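Local coordinates for protein putative glycosidase ph117-related (Bacteroides thetaiotaomicron, PDB 5A7V) that probably acts on beta-mannosides as a family GH130 glycosidase or phosphorylase, and holds mannose in its pocket, at residues S73-N78 against R93-S98. Residues are numbered along the deposited sequence; the frame is centred on the assembly and turned at random.
Sequences SNDTFN and RAEDKS. With MAN (alpha-D-mannopyranose), chain E; MAN (alpha-D-mannopyranose), chain D; BMA (beta-D-mannopyranose), chain C.
F77 and R93 face each other as an antiparallel hydrogen-bonded pair, joined by F77 N to R93 O at 2.8 Å and, less straight, by R93 N to F77 O. E95 N reaches D75 O, and N74 N donates to E95 O, so N74 and D75 both oppose E95 in a classic beta bulge. Beyond it N74 ND2 donates to D96 O at 3.0 Å, from above the carbonyl plane, and K97 CG packs on the N74 amide.

D75, F77, R93 and E95 share one face of the hairpin. With CG anti to the backbone N (chi1 -179°) and the chain extended to NE, R93 runs alongside the phenyl ring: CD makes a CH-pi contact 3.9 Å from the F77 ring centroid, and F77 CZ lies over the centre of the guanidinium, the two planes 32° apart. E95 meets the ring at its edge, OE1 3.5 Å from F77 CE1. Its OE2 forms a salt bridge with R93 NH2, geometrically weak as a hydrogen bond. R105 makes salt bridges to the D75 and E95 carboxylates and probably offsets their like charge, while S368 OG is hydrogen-bonded to D75 OD1.

R93 NH1 donates to O3 and NH2 to O4 of a mannose modelled as overlapping alpha (chain D) and beta anomers; NH2 also reaches O3, weakly in the alpha form. N78 ND2 donates almost straight to O4 of the other mannose (chain E), 3.0 Å away. D146 binds both N78 ND2 and R93 NH1. The hairpin belongs to an antiparallel blade of the five-bladed beta-propeller characteristic of GH130 enzymes, with N78 and R93 lining the mannose pocket.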
loop_
_atom_site.group_PDB
_atom_site.type_symbol
_atom_site.label_atom_id
_atom_site.label_comp_id
_atom_site.label_asym_id
_atom_site.label_seq_id
_atom_site.Cartn_x
_atom_site.Cartn_y
_atom_site.Cartn_z
ATOM N N SER A 73 9.224 -17.895 -4.554
ATOM C CA SER A 73 8.655 -19.210 -4.538
ATOM C C SER A 73 7.567 -19.393 -3.483
ATOM O O SER A 73 6.767 -20.343 -3.598
ATOM C CB SER A 73 9.730 -20.266 -4.315
ATOM O OG SER A 73 10.361 -20.132 -3.047
ATOM N N ASN A 74 7.519 -18.536 -2.471
ATOM C CA ASN A 74 6.559 -18.741 -1.367
ATOM C C ASN A 74 5.276 -17.951 -1.571
ATOM O O ASN A 74 4.200 -18.512 -1.612
ATOM C CB ASN A 74 7.227 -18.419 -0.033
ATOM C CG ASN A 74 6.991 -19.460 1.038
ATOM O OD1 ASN A 74 6.154 -20.356 0.935
ATOM N ND2 ASN A 74 7.773 -19.346 2.094
ATOM N N ASP A 75 5.404 -16.621 -1.754
ATOM C CA ASP A 75 4.273 -15.712 -1.735
ATOM C C ASP A 75 4.657 -14.449 -2.504
ATOM O O ASP A 75 5.807 -14.013 -2.412
ATOM C CB ASP A 75 3.879 -15.397 -0.273
ATOM C CG ASP A 75 3.273 -16.607 0.462
ATOM O OD1 ASP A 75 2.093 -16.967 0.142
ATOM O OD2 ASP A 75 4.038 -17.173 1.281
ATOM N N THR A 76 3.713 -13.911 -3.280
ATOM C CA THR A 76 3.940 -12.681 -4.048
ATOM C C THR A 76 2.729 -11.770 -3.790
ATOM O O THR A 76 1.586 -12.135 -4.118
ATOM C CB THR A 76 4.065 -12.946 -5.555
ATOM O OG1 THR A 76 2.959 -13.707 -6.044
ATOM C CG2 THR A 76 5.341 -13.667 -5.853
ATOM N N PHE A 77 2.927 -10.604 -3.172
ATOM C CA PHE A 77 1.798 -9.851 -2.601
ATOM C C PHE A 77 2.168 -8.369 -2.507
ATOM O O PHE A 77 3.040 -7.902 -3.245
ATOM C CB PHE A 77 1.274 -10.534 -1.290
ATOM C CG PHE A 77 2.253 -10.664 -0.153
ATOM C CD1 PHE A 77 3.335 -11.540 -0.227
ATOM C CD2 PHE A 77 2.071 -9.957 1.041
ATOM C CE1 PHE A 77 4.167 -11.719 0.853
ATOM C CE2 PHE A 77 2.892 -10.122 2.127
ATOM C CZ PHE A 77 3.962 -11.014 2.036
ATOM N N ASN A 78 1.427 -7.628 -1.696
ATOM C CA ASN A 78 1.650 -6.215 -1.306
ATOM C C ASN A 78 2.502 -5.405 -2.289
ATOM O O ASN A 78 3.699 -5.231 -2.060
ATOM C CB ASN A 78 2.187 -6.179 0.105
ATOM C CG ASN A 78 1.157 -6.666 1.124
ATOM O OD1 ASN A 78 0.071 -7.126 0.765
ATOM N ND2 ASN A 78 1.542 -6.623 2.373
ATOM N N ARG A 93 5.936 -7.447 -3.684
ATOM C CA ARG A 93 6.656 -8.057 -2.571
ATOM C C ARG A 93 6.730 -9.572 -2.806
ATOM O O ARG A 93 5.691 -10.209 -2.874
ATOM C CB ARG A 93 5.947 -7.751 -1.254
ATOM C CG ARG A 93 6.650 -8.323 -0.044
ATOM C CD ARG A 93 5.912 -8.078 1.265
ATOM N NE ARG A 93 6.542 -8.725 2.371
ATOM C CZ ARG A 93 6.110 -8.674 3.637
ATOM N NH1 ARG A 93 5.122 -7.841 4.000
ATOM N NH2 ARG A 93 6.644 -9.485 4.546
ATOM N N ALA A 94 7.917 -10.134 -2.810
ATOM C CA ALA A 94 8.130 -11.547 -3.029
ATOM C C ALA A 94 8.911 -12.121 -1.881
ATOM O O ALA A 94 9.895 -11.542 -1.402
ATOM C CB ALA A 94 8.906 -11.769 -4.304
ATOM N N GLU A 95 8.442 -13.277 -1.379
ATOM C CA GLU A 95 9.097 -13.989 -0.291
ATOM C C GLU A 95 9.617 -15.351 -0.728
ATOM O O GLU A 95 8.940 -16.065 -1.504
ATOM C CB GLU A 95 8.154 -14.164 0.913
ATOM C CG GLU A 95 7.909 -12.861 1.652
ATOM C CD GLU A 95 6.961 -13.039 2.834
ATOM O OE1 GLU A 95 6.060 -13.949 2.771
ATOM O OE2 GLU A 95 7.111 -12.252 3.815
ATOM N N ASP A 96 10.824 -15.658 -0.231
ATOM C CA ASP A 96 11.491 -16.960 -0.408
ATOM C C ASP A 96 11.065 -17.934 0.702
ATOM O O ASP A 96 10.132 -17.628 1.481
ATOM C CB ASP A 96 13.013 -16.732 -0.503
ATOM C CG ASP A 96 13.639 -16.227 0.783
ATOM O OD1 ASP A 96 13.007 -16.232 1.864
ATOM O OD2 ASP A 96 14.845 -15.858 0.715
ATOM N N LYS A 97 11.734 -19.082 0.768
ATOM C CA LYS A 97 11.400 -20.140 1.748
ATOM C C LYS A 97 12.442 -20.219 2.891
ATOM O O LYS A 97 12.663 -21.295 3.493
ATOM C CB LYS A 97 11.218 -21.487 1.038
ATOM C CG LYS A 97 9.981 -21.504 0.147
ATOM C CD LYS A 97 9.767 -22.829 -0.553
ATOM C CE LYS A 97 8.536 -22.775 -1.449
ATOM N NZ LYS A 97 8.174 -24.107 -1.999
ATOM N N SER A 98 12.997 -19.037 3.233
ATOM C CA SER A 98 14.050 -18.984 4.245
ATOM C C SER A 98 13.558 -19.011 5.683
ATOM O O SER A 98 14.375 -19.073 6.639
ATOM C CB SER A 98 14.959 -17.763 4.006
ATOM O OG SER A 98 14.226 -16.531 4.213
HETATM C C1 MAN E . 0.681 -5.470 8.305
HETATM C C2 MAN E . 0.839 -4.906 6.876
HETATM C C3 MAN E . 1.282 -5.903 5.788
HETATM C C4 MAN E . 0.542 -7.246 5.926
HETATM C C5 MAN E . -0.431 -7.274 7.119
HETATM C C6 MAN E . -1.045 -8.674 7.350
HETATM O O1 MAN E . -0.285 -4.646 9.156
HETATM O O2 MAN E . 1.810 -3.856 6.987
HETATM O O3 MAN E . 2.667 -6.189 5.842
HETATM O O4 MAN E . -0.103 -7.466 4.688
HETATM O O5 MAN E . 0.337 -6.873 8.298
HETATM O O6 MAN E . -0.003 -9.603 7.679
HETATM C C1 MAN D . 4.469 -7.967 10.326
HETATM C C2 MAN D . 3.757 -7.913 9.042
HETATM C C3 MAN D . 4.666 -8.645 8.081
HETATM C C4 MAN D . 6.100 -8.130 8.051
HETATM C C5 MAN D . 6.654 -7.951 9.453
HETATM C C6 MAN D . 7.843 -7.015 9.497
HETATM O O1 MAN D . 4.510 -9.181 10.975
HETATM O O2 MAN D . 3.609 -6.591 8.538
HETATM O O3 MAN D . 4.195 -8.604 6.726
HETATM O O4 MAN D . 6.938 -9.067 7.349
HETATM O O5 MAN D . 5.703 -7.379 10.328
HETATM O O6 MAN D . 7.545 -5.709 8.990
HETATM C C1 BMA C . 4.313 -8.036 10.271
HETATM C C2 BMA C . 3.813 -8.184 8.830
HETATM C C3 BMA C . 4.886 -8.860 8.007
HETATM C C4 BMA C . 6.198 -8.111 8.140
HETATM C C5 BMA C . 6.525 -7.792 9.603
HETATM C C6 BMA C . 7.744 -6.901 9.754
HETATM O O1 BMA C . 3.395 -7.467 11.191
HETATM O O2 BMA C . 3.560 -6.897 8.251
HETATM O O3 BMA C . 4.511 -9.012 6.586
HETATM O O4 BMA C . 7.222 -8.946 7.574
HETATM O O5 BMA C . 5.433 -7.145 10.297
HETATM O O6 BMA C . 7.608 -5.650 9.074
#